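Local coordinates for protein flavin-dependent monooxygenase, oxygenase subunit HsaA (Mycobacterium tuberculosis, PDB 3AFF) that probably catalyses the FMNH2-dependent ortho-hydroxylation of the phenolic secosteroid 3-HSA, as the oxygenase component of a two-component monooxygenase of cholesterol catabolism, at residues 38-41 / 42-46; 47-50 / 51-54; 171-175 / 176-180. All coordinates share one frame; numbering follows the deposited sequence.

Interaction 1. Residues 38-41 / 42-46; sequences DETV and KALDD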
ATOM      1  N   ASP A  38      47.622 -22.724  24.047  1.00 36.64           N
ATOM      2  CA  ASP A  38      48.198 -21.965  25.161  1.00 37.76           C
ATOM      3  C   ASP A  38      48.833 -20.675  24.665  1.00 37.85           C
ATOM      4  O   ASP A  38      48.713 -19.647  25.320  1.00 38.64           O
ATOM      5  CB  ASP A  38      49.223 -22.791  25.939  1.00 37.88           C
ATOM      6  CG  ASP A  38      48.593 -23.975  26.676  1.00 42.19           C
ATOM      7  OD1 ASP A  38      47.361 -23.959  26.944  1.00 43.36           O
ATOM      8  OD2 ASP A  38      49.338 -24.941  26.985  1.00 46.07           O
ATOM      9  N   GLU A  39      49.491 -20.744  23.503  1.00 38.27           N
ATOM     10  CA  GLU A  39      50.203 -19.626  22.891  1.00 40.02           C
ATOM     11  C   GLU A  39      49.288 -18.427  22.651  1.00 37.00           C
ATOM     12  O   GLU A  39      49.699 -17.277  22.848  1.00 36.20           O
ATOM     13  CB  GLU A  39      50.885 -20.063  21.575  1.00 40.29           C
ATOM     14  CG  GLU A  39      51.701 -18.951  20.850  1.00 44.71           C
ATOM     15  CD  GLU A  39      52.707 -19.474  19.758  1.00 46.55           C
ATOM     16  OE1 GLU A  39      53.669 -18.694  19.396  1.00 52.60           O
ATOM     17  OE2 GLU A  39      52.531 -20.647  19.273  1.00 53.09           O
ATOM     18  N   THR A  40      48.049 -18.671  22.224  1.00 35.11           N
ATOM     19  CA  THR A  40      47.202 -17.518  21.956  1.00 33.10           C
ATOM     20  C   THR A  40      46.632 -16.895  23.245  1.00 31.47           C
ATOM     21  O   THR A  40      46.593 -15.654  23.372  1.00 29.71           O
ATOM     22  CB  THR A  40      46.248 -17.665  20.711  1.00 33.63           C
ATOM     23  OG1 THR A  40      44.942 -17.178  21.025  1.00 35.21           O
ATOM     24  CG2 THR A  40      46.143 -19.011  20.258  1.00 32.41           C
ATOM     25  N   VAL A  41      46.299 -17.757  24.225  1.00 30.62           N
ATOM     26  CA  VAL A  41      45.862 -17.293  25.580  1.00 29.32           C
ATOM     27  C   VAL A  41      46.962 -16.508  26.255  1.00 29.44           C
ATOM     28  O   VAL A  41      46.729 -15.428  26.798  1.00 31.19           O
ATOM     29  CB  VAL A  41      45.380 -18.472  26.474  1.00 29.75           C
ATOM     30  CG1 VAL A  41      44.893 -17.970  27.850  1.00 26.93           C
ATOM     31  CG2 VAL A  41      44.297 -19.265  25.753  1.00 26.53           C
ATOM     32  N   LYS A  42      48.187 -17.022  26.210  1.00 30.08           N
ATOM     33  CA  LYS A  42      49.328 -16.293  26.795  1.00 30.45           C
ATOM     34  C   LYS A  42      49.529 -14.943  26.094  1.00 28.74           C
ATOM     35  O   LYS A  42      49.723 -13.920  26.747  1.00 28.73           O
ATOM     36  CB  LYS A  42      50.618 -17.129  26.717  1.00 31.25           C
ATOM     37  CG  LYS A  42      51.743 -16.610  27.638  1.00 33.35           C
ATOM     38  CD  LYS A  42      53.116 -17.187  27.218  1.00 34.41           C
ATOM     39  CE  LYS A  42      54.262 -16.536  28.045  1.00 38.09           C
ATOM     40  NZ  LYS A  42      54.711 -15.251  27.354  1.00 37.88           N
ATOM     41  N   ALA A  43      49.493 -14.951  24.756  1.00 27.54           N
ATOM     42  CA  ALA A  43      49.643 -13.701  23.982  1.00 27.32           C
ATOM     43  C   ALA A  43      48.625 -12.666  24.430  1.00 26.85           C
ATOM     44  O   ALA A  43      48.977 -11.535  24.758  1.00 27.30           O
ATOM     45  CB  ALA A  43      49.486 -13.973  22.481  1.00 26.64           C
ATOM     46  N   LEU A  44      47.355 -13.061  24.428  1.00 26.74           N
ATOM     47  CA  LEU A  44      46.261 -12.183  24.897  1.00 26.16           C
ATOM     48  C   LEU A  44      46.459 -11.725  26.348  1.00 25.60           C
ATOM     49  O   LEU A  44      46.206 -10.562  26.702  1.00 25.24           O
ATOM     50  CB  LEU A  44      44.900 -12.912  24.789  1.00 26.34           C
ATOM     51  CG  LEU A  44      44.234 -13.104  23.423  1.00 26.24           C
ATOM     52  CD1 LEU A  44      43.089 -14.119  23.555  1.00 28.72           C
ATOM     53  CD2 LEU A  44      43.771 -11.756  22.855  1.00 27.66           C
ATOM     54  N   ASP A  45      46.872 -12.640  27.213  1.00 26.29           N
ATOM     55  CA  ASP A  45      47.130 -12.222  28.569  1.00 26.99           C
ATOM     56  C   ASP A  45      48.267 -11.153  28.609  1.00 27.68           C
ATOM     57  O   ASP A  45      48.121 -10.088  29.215  1.00 26.54           O
ATOM     58  CB  ASP A  45      47.434 -13.426  29.472  1.00 27.28           C
ATOM     59  CG  ASP A  45      47.581 -13.006  30.953  1.00 31.21           C
ATOM     60  OD1 ASP A  45      46.597 -12.499  31.563  1.00 28.88           O
ATOM     61  OD2 ASP A  45      48.707 -13.100  31.465  1.00 34.36           O
ATOM     62  N   ASP A  46      49.390 -11.461  27.948  1.00 30.03           N
ATOM     63  CA  ASP A  46      50.577 -10.547  27.851  1.00 31.58           C
ATOM     64  C   ASP A  46      50.264  -9.136  27.345  1.00 31.13           C
ATOM     65  O   ASP A  46      50.807  -8.180  27.882  1.00 32.76           O
ATOM     66  CB  ASP A  46      51.639 -11.114  26.894  1.00 32.96           C
ATOM     67  CG  ASP A  46      52.410 -12.303  27.459  1.00 35.87           C
ATOM     68  OD1 ASP A  46      52.351 -12.592  28.684  1.00 37.48           O
ATOM     69  OD2 ASP A  46      53.051 -12.987  26.624  1.00 42.98           O
TER
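Residues Asp38 to Val41 meet Lys42 to Asp45 in a local contact between successive turns of one alpha-helix, 38-47, in the helical N-terminal part of this acyl-CoA dehydrogenase-like chain. Four i to i+4 backbone bonds join the turns: Lys42 N to Asp38 O at 2.8 Å, Ala43 N to Glu39 O, Leu44 N to Thr40 O at 2.9 Å and Asp45 N to Val41 O. The Leu44 bond is almost straight, with an N-H...O angle of 175°. Beside it Leu44 rests its own side chain on the same carbonyl, with CG 3.5 Å from Thr40 O; CG stands beside its backbone N (chi1 -75°), which brings the branch back over the preceding turn. Ala43 CB approaches Glu39 O to 3.3 Å in a similar way.

Thr40, Ala43 and Leu44 are packed against neighbouring helices, Ala43 on Leu19 of helix 9-33, Thr40 and Leu44 on Thr82 and Ser86 of helix 80-96. Lys42 and Asp46, by contrast, are exposed. Lys42 stretches out and then turns at its last torsion (chi4 -87°), bringing NZ 2.9 Å from Asp46 OD2, where it meets the syn lone pair. This salt bridge spans one turn at the surface, and the opposite charges would be expected to keep the lysine end close to the helix, while the i to i+4 bonds satisfy the carbonyl oxygens of residues 38 to 41.

Interaction 2. Residues 47-50 / 51-54; sequences VGFF and TLLQ
Thr51 folds back onto Gly48 through its hydroxyl: OG1 donates to Gly48 O at 2.6 Å, in the carbonyl plane and on a lone pair. The torsion responsible (chi1 73°) sets OG1 between the backbone N and the carbonyl carbon, facing the preceding turn. Thr51 N also reaches Gly48 O, but weakly, so the hydroxyl is the firmer of two grips on one oxygen. Leu52 N follows with a bond to Phe49 O at 3.2 Å.

Phe49 and Leu52 cross at about a right angle, Leu52 CD1 meeting Phe49 CD1 at 3.6 Å. With CG anti to the backbone N (chi1 170°), the Phe49 ring also turns an edge to its neighbour, its CD2 lying 3.7 Å above one face of Phe50, toward the rim. Beyond this pair Phe49 meets the ring of Phe68, and Phe50 makes a cation-pi contact with Arg115. A water accepts from Leu53 N at 2.9 Å and donates to Phe50 O, which Asn93 ND2 also binds.

Gly48, with positive phi (96°), ends helix 38-47 in a Schellman motif, and the bonds Thr51 N to Gly48 O and Leu52 N to Phe49 O form a turn directly after it, in the helical N-terminal domain of the acyl-CoA dehydrogenase fold.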
ATOM      1  N   VAL A  47      49.443  -8.990  26.303  1.00 30.50           N
ATOM      2  CA  VAL A  47      49.114  -7.629  25.778  1.00 29.46           C
ATOM      3  C   VAL A  47      48.053  -6.941  26.640  1.00 29.12           C
ATOM      4  O   VAL A  47      47.715  -5.757  26.435  1.00 30.14           O
ATOM      5  CB  VAL A  47      48.618  -7.633  24.297  1.00 29.97           C
ATOM      6  CG1 VAL A  47      49.673  -8.284  23.380  1.00 31.23           C
ATOM      7  CG2 VAL A  47      47.183  -8.311  24.168  1.00 28.23           C
ATOM      8  N   GLY A  48      47.506  -7.679  27.606  1.00 27.71           N
ATOM      9  CA  GLY A  48      46.603  -7.068  28.564  1.00 25.44           C
ATOM     10  C   GLY A  48      45.113  -7.214  28.239  1.00 23.15           C
ATOM     11  O   GLY A  48      44.293  -6.531  28.832  1.00 22.85           O
ATOM     12  N   PHE A  49      44.765  -8.113  27.323  1.00 23.88           N
ATOM     13  CA  PHE A  49      43.346  -8.265  26.878  1.00 23.64           C
ATOM     14  C   PHE A  49      42.384  -8.565  28.029  1.00 22.98           C
ATOM     15  O   PHE A  49      41.323  -7.939  28.148  1.00 23.28           O
ATOM     16  CB  PHE A  49      43.189  -9.326  25.780  1.00 23.51           C
ATOM     17  CG  PHE A  49      41.746  -9.670  25.499  1.00 24.43           C
ATOM     18  CD1 PHE A  49      40.977  -8.849  24.657  1.00 23.77           C
ATOM     19  CD2 PHE A  49      41.107 -10.755  26.177  1.00 19.62           C
ATOM     20  CE1 PHE A  49      39.597  -9.154  24.417  1.00 22.07           C
ATOM     21  CE2 PHE A  49      39.742 -11.011  25.958  1.00 20.99           C
ATOM     22  CZ  PHE A  49      38.992 -10.212  25.061  1.00 20.10           C
ATOM     23  N   PHE A  50      42.754  -9.528  28.890  1.00 22.63           N
ATOM     24  CA  PHE A  50      41.874  -9.911  30.028  1.00 21.70           C
ATOM     25  C   PHE A  50      41.715  -8.838  31.086  1.00 21.23           C
ATOM     26  O   PHE A  50      40.705  -8.828  31.839  1.00 21.28           O
ATOM     27  CB  PHE A  50      42.299 -11.238  30.650  1.00 22.42           C
ATOM     28  CG  PHE A  50      42.269 -12.360  29.685  1.00 23.29           C
ATOM     29  CD1 PHE A  50      41.038 -12.868  29.215  1.00 22.43           C
ATOM     30  CD2 PHE A  50      43.433 -12.856  29.177  1.00 21.50           C
ATOM     31  CE1 PHE A  50      40.991 -13.927  28.280  1.00 19.61           C
ATOM     32  CE2 PHE A  50      43.409 -13.901  28.248  1.00 23.42           C
ATOM     33  CZ  PHE A  50      42.193 -14.435  27.798  1.00 21.92           C
ATOM     34  N   THR A  51      42.638  -7.875  31.109  1.00 20.70           N
ATOM     35  CA  THR A  51      42.498  -6.735  32.029  1.00 20.54           C
ATOM     36  C   THR A  51      41.462  -5.681  31.658  1.00 19.62           C
ATOM     37  O   THR A  51      41.111  -4.828  32.502  1.00 17.11           O
ATOM     38  CB  THR A  51      43.851  -5.979  32.282  1.00 22.21           C
ATOM     39  OG1 THR A  51      44.210  -5.224  31.101  1.00 20.92           O
ATOM     40  CG2 THR A  51      44.959  -6.988  32.628  1.00 23.40           C
ATOM     41  N   LEU A  52      40.950  -5.733  30.420  1.00 19.89           N
ATOM     42  CA  LEU A  52      40.191  -4.628  29.847  1.00 18.87           C
ATOM     43  C   LEU A  52      39.015  -4.205  30.684  1.00 17.67           C
ATOM     44  O   LEU A  52      38.821  -3.018  30.952  1.00 17.78           O
ATOM     45  CB  LEU A  52      39.690  -4.987  28.431  1.00 19.23           C
ATOM     46  CG  LEU A  52      40.711  -4.791  27.298  1.00 21.96           C
ATOM     47  CD1 LEU A  52      40.332  -5.519  26.001  1.00 19.51           C
ATOM     48  CD2 LEU A  52      41.084  -3.272  27.063  1.00 19.34           C
ATOM     49  N   LEU A  53      38.232  -5.199  31.104  1.00 18.32           N
ATOM     50  CA  LEU A  53      37.024  -4.977  31.883  1.00 17.42           C
ATOM     51  C   LEU A  53      37.173  -5.329  33.357  1.00 17.16           C
ATOM     52  O   LEU A  53      36.228  -5.198  34.127  1.00 18.20           O
ATOM     53  CB  LEU A  53      35.897  -5.818  31.261  1.00 16.29           C
ATOM     54  CG  LEU A  53      35.315  -5.254  29.953  1.00 15.65           C
ATOM     55  CD1 LEU A  53      34.296  -6.278  29.445  1.00 17.18           C
ATOM     56  CD2 LEU A  53      34.552  -3.949  30.296  1.00 17.32           C
ATOM     57  N   GLN A  54      38.375  -5.745  33.738  1.00 20.01           N
ATOM     58  CA  GLN A  54      38.757  -6.012  35.144  1.00 19.15           C
ATOM     59  C   GLN A  54      38.879  -4.705  35.986  1.00 20.84           C
ATOM     60  O   GLN A  54      39.282  -3.681  35.456  1.00 22.83           O
ATOM     61  CB  GLN A  54      40.045  -6.793  35.142  1.00 19.03           C
ATOM     62  CG  GLN A  54      40.544  -7.178  36.558  1.00 20.66           C
ATOM     63  CD  GLN A  54      41.730  -8.074  36.495  1.00 21.82           C
ATOM     64  OE1 GLN A  54      42.603  -7.906  35.638  1.00 22.83           O
ATOM     65  NE2 GLN A  54      41.805  -9.041  37.425  1.00 23.68           N
TER
HETATM   66  O   HOH W   1      38.246  -8.072  30.677  1.00 18.15           O

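Interaction 3. Residues 171-175 / 176-180; sequences IPRSE and YEIKD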
ATOM      1  N   ILE A 171      32.797 -21.138  41.630  1.00 16.45           N
ATOM      2  CA  ILE A 171      33.271 -22.404  42.232  1.00 17.99           C
ATOM      3  C   ILE A 171      34.670 -22.600  41.704  1.00 18.45           C
ATOM      4  O   ILE A 171      34.873 -22.379  40.499  1.00 18.42           O
ATOM      5  CB  ILE A 171      32.391 -23.598  41.800  1.00 17.65           C
ATOM      6  CG1 ILE A 171      30.974 -23.454  42.373  1.00 17.20           C
ATOM      7  CG2 ILE A 171      32.949 -24.890  42.292  1.00 18.95           C
ATOM      8  CD1 ILE A 171      30.039 -24.660  42.067  1.00 17.87           C
ATOM      9  N   PRO A 172      35.626 -22.996  42.579  1.00 18.20           N
ATOM     10  CA  PRO A 172      36.995 -23.226  42.107  1.00 19.48           C
ATOM     11  C   PRO A 172      37.201 -24.560  41.371  1.00 20.28           C
ATOM     12  O   PRO A 172      36.485 -25.524  41.615  1.00 19.87           O
ATOM     13  CB  PRO A 172      37.840 -23.184  43.392  1.00 18.59           C
ATOM     14  CG  PRO A 172      36.894 -23.626  44.460  1.00 18.01           C
ATOM     15  CD  PRO A 172      35.511 -23.152  44.049  1.00 18.83           C
ATOM     16  N   ARG A 173      38.213 -24.564  40.505  1.00 21.01           N
ATOM     17  CA  ARG A 173      38.563 -25.691  39.636  1.00 23.79           C
ATOM     18  C   ARG A 173      38.774 -27.063  40.346  1.00 24.11           C
ATOM     19  O   ARG A 173      38.398 -28.117  39.806  1.00 24.72           O
ATOM     20  CB  ARG A 173      39.732 -25.287  38.734  1.00 24.59           C
ATOM     21  CG  ARG A 173      40.218 -26.384  37.765  1.00 27.40           C
ATOM     22  CD  ARG A 173      39.480 -26.381  36.460  1.00 28.60           C
ATOM     23  NE  ARG A 173      39.331 -27.765  36.000  1.00 32.92           N
ATOM     24  CZ  ARG A 173      40.132 -28.395  35.150  1.00 37.95           C
ATOM     25  NH1 ARG A 173      41.179 -27.762  34.541  1.00 40.59           N
ATOM     26  NH2 ARG A 173      39.847 -29.662  34.873  1.00 33.64           N
ATOM     27  N   SER A 174      39.305 -27.030  41.570  1.00 24.89           N
ATOM     28  CA  SER A 174      39.438 -28.226  42.404  1.00 24.59           C
ATOM     29  C   SER A 174      38.112 -28.891  42.754  1.00 25.01           C
ATOM     30  O   SER A 174      38.093 -30.077  43.100  1.00 24.35           O
ATOM     31  CB  SER A 174      40.175 -27.882  43.708  1.00 25.08           C
ATOM     32  OG  SER A 174      39.469 -26.891  44.469  1.00 25.57           O
ATOM     33  N   GLU A 175      37.011 -28.140  42.666  1.00 24.87           N
ATOM     34  CA  GLU A 175      35.681 -28.654  43.009  1.00 24.65           C
ATOM     35  C   GLU A 175      34.755 -29.108  41.882  1.00 24.34           C
ATOM     36  O   GLU A 175      33.648 -29.564  42.176  1.00 23.77           O
ATOM     37  CB  GLU A 175      34.984 -27.688  43.960  1.00 25.48           C
ATOM     38  CG  GLU A 175      35.727 -27.728  45.301  1.00 29.77           C
ATOM     39  CD  GLU A 175      35.429 -26.594  46.203  1.00 35.31           C
ATOM     40  OE1 GLU A 175      34.596 -25.760  45.879  1.00 35.50           O
ATOM     41  OE2 GLU A 175      36.061 -26.522  47.277  1.00 41.66           O
ATOM     42  N   TYR A 176      35.186 -29.001  40.618  1.00 22.41           N
ATOM     43  CA  TYR A 176      34.420 -29.630  39.475  1.00 23.00           C
ATOM     44  C   TYR A 176      35.360 -30.390  38.537  1.00 22.50           C
ATOM     45  O   TYR A 176      36.565 -30.234  38.638  1.00 20.83           O
ATOM     46  CB  TYR A 176      33.603 -28.625  38.620  1.00 21.63           C
ATOM     47  CG  TYR A 176      34.405 -27.474  38.121  1.00 21.62           C
ATOM     48  CD1 TYR A 176      34.924 -27.454  36.801  1.00 23.18           C
ATOM     49  CD2 TYR A 176      34.625 -26.342  38.941  1.00 22.22           C
ATOM     50  CE1 TYR A 176      35.668 -26.321  36.332  1.00 20.84           C
ATOM     51  CE2 TYR A 176      35.362 -25.252  38.493  1.00 20.39           C
ATOM     52  CZ  TYR A 176      35.889 -25.250  37.201  1.00 23.60           C
ATOM     53  OH  TYR A 176      36.647 -24.168  36.769  1.00 21.60           O
ATOM     54  N   GLU A 177      34.758 -31.135  37.601  1.00 23.66           N
ATOM     55  CA  GLU A 177      35.434 -31.983  36.633  1.00 26.42           C
ATOM     56  C   GLU A 177      35.028 -31.400  35.262  1.00 24.99           C
ATOM     57  O   GLU A 177      33.837 -31.034  35.038  1.00 24.54           O
ATOM     58  CB  GLU A 177      34.923 -33.426  36.797  1.00 25.68           C
ATOM     59  CG  GLU A 177      35.678 -34.476  35.917  1.00 34.53           C
ATOM     60  CD  GLU A 177      34.873 -35.789  35.565  1.00 35.95           C
ATOM     61  OE1 GLU A 177      34.002 -36.228  36.397  1.00 47.87           O
ATOM     62  OE2 GLU A 177      35.118 -36.364  34.458  1.00 43.17           O
ATOM     63  N   ILE A 178      36.004 -31.255  34.376  1.00 24.20           N
ATOM     64  CA  ILE A 178      35.704 -30.908  32.986  1.00 24.98           C
ATOM     65  C   ILE A 178      35.594 -32.183  32.167  1.00 26.32           C
ATOM     66  O   ILE A 178      36.579 -32.911  32.047  1.00 26.63           O
ATOM     67  CB  ILE A 178      36.777 -29.994  32.403  1.00 24.58           C
ATOM     68  CG1 ILE A 178      36.789 -28.674  33.234  1.00 21.93           C
ATOM     69  CG2 ILE A 178      36.524 -29.816  30.870  1.00 24.12           C
ATOM     70  CD1 ILE A 178      37.847 -27.663  32.753  1.00 21.09           C
ATOM     71  N   LYS A 179      34.401 -32.484  31.672  1.00 26.37           N
ATOM     72  CA  LYS A 179      34.234 -33.613  30.759  1.00 30.26           C
ATOM     73  C   LYS A 179      34.459 -33.107  29.345  1.00 29.34           C
ATOM     74  O   LYS A 179      33.741 -32.193  28.916  1.00 28.55           O
ATOM     75  CB  LYS A 179      32.819 -34.224  30.913  1.00 29.93           C
ATOM     76  CG  LYS A 179      32.539 -35.407  30.028  1.00 33.25           C
ATOM     77  CD  LYS A 179      31.150 -36.084  30.328  1.00 34.93           C
ATOM     78  CE  LYS A 179      30.839 -37.242  29.316  1.00 38.39           C
ATOM     79  NZ  LYS A 179      32.060 -38.133  28.960  1.00 44.03           N
ATOM     80  N   ASP A 180      35.410 -33.706  28.618  1.00 29.78           N
ATOM     81  CA  ASP A 180      35.694 -33.319  27.218  1.00 30.44           C
ATOM     82  C   ASP A 180      34.726 -33.942  26.220  1.00 30.00           C
ATOM     83  O   ASP A 180      34.837 -35.128  25.878  1.00 30.63           O
ATOM     84  CB  ASP A 180      37.142 -33.657  26.838  1.00 31.64           C
ATOM     85  CG  ASP A 180      37.449 -33.394  25.362  1.00 34.13           C
ATOM     86  OD1 ASP A 180      36.542 -32.937  24.606  1.00 37.46           O
ATOM     87  OD2 ASP A 180      38.608 -33.674  24.963  1.00 33.48           O
TER
HETATM   88  O   HOH W   2      38.815 -32.549  35.306  1.00 28.47           O
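Between Arg173 and Tyr176 the backbone makes a tight turn joining two strands of the central beta domain of the acyl-CoA dehydrogenase fold. Strand 162-172 ends at Pro172, residues 173-175 form a single 3-10 turn, and the chain then extends into strand 177-179, which pairs antiparallel with strand 193-198. The turn is closed by Glu175 N to Pro172 O at 2.9 Å and, more weakly, by Tyr176 N to Arg173 O at 3.4 Å.

Tyr176, whose side chain lies about 7 Å from that of Ser142, a probable FMN-binding residue, is the buried centre of the contact. Its CG lies between the backbone N and the carbonyl carbon (chi1 53°), which tucks the ring back beneath the turn instead of letting it run on with the strand. Arg173 O sits above the centre of one ring face, Ile171 O lies at the ring edge, and Pro172 O comes within 3.3 Å of Tyr176 CE2. Ile171 CG2 touches the ring at CD2 (4.0 Å), and Leu195 and Val197 of strand 193-198 pack against Tyr176.

Arg173 leaves the turn with CG anti to its backbone N and bends at chi2 (88°), so that it passes across the phenol end of the tyrosine, CD 3.6 Å from Tyr176 OH. The guanidinium is tilted 29° from the ring plane and lies over Ile178, whose CD1 stands 3.4 Å from Arg173 CZ, above the middle of the flat group. At the guanidinium edge, in its plane, a water weakly accepts from Arg173 NH2 and also accepts from Ile178 N at 3.2 Å.

The three contacts follow one another in series along the chain; none nests within or crosses another. Interaction 1 lies within helix 38-47, and interaction 2 closes the turns that succeed it. The two touch directly: Leu44 O and Phe49 N are probably hydrogen-bonded at 2.9 Å, and the Phe50 ring packs on Leu44 and Asp45. Arg115 meets both, through Val41 and Phe50. Interaction 3, much later in sequence, closes the short connection between strands 162-172 and 177-179 in the beta domain, its nearest atoms about 11 Å from interaction 1. Residues 145-147 link the two regions, His147 touching Val41 while Cys145 and Asp146 touch Ile178.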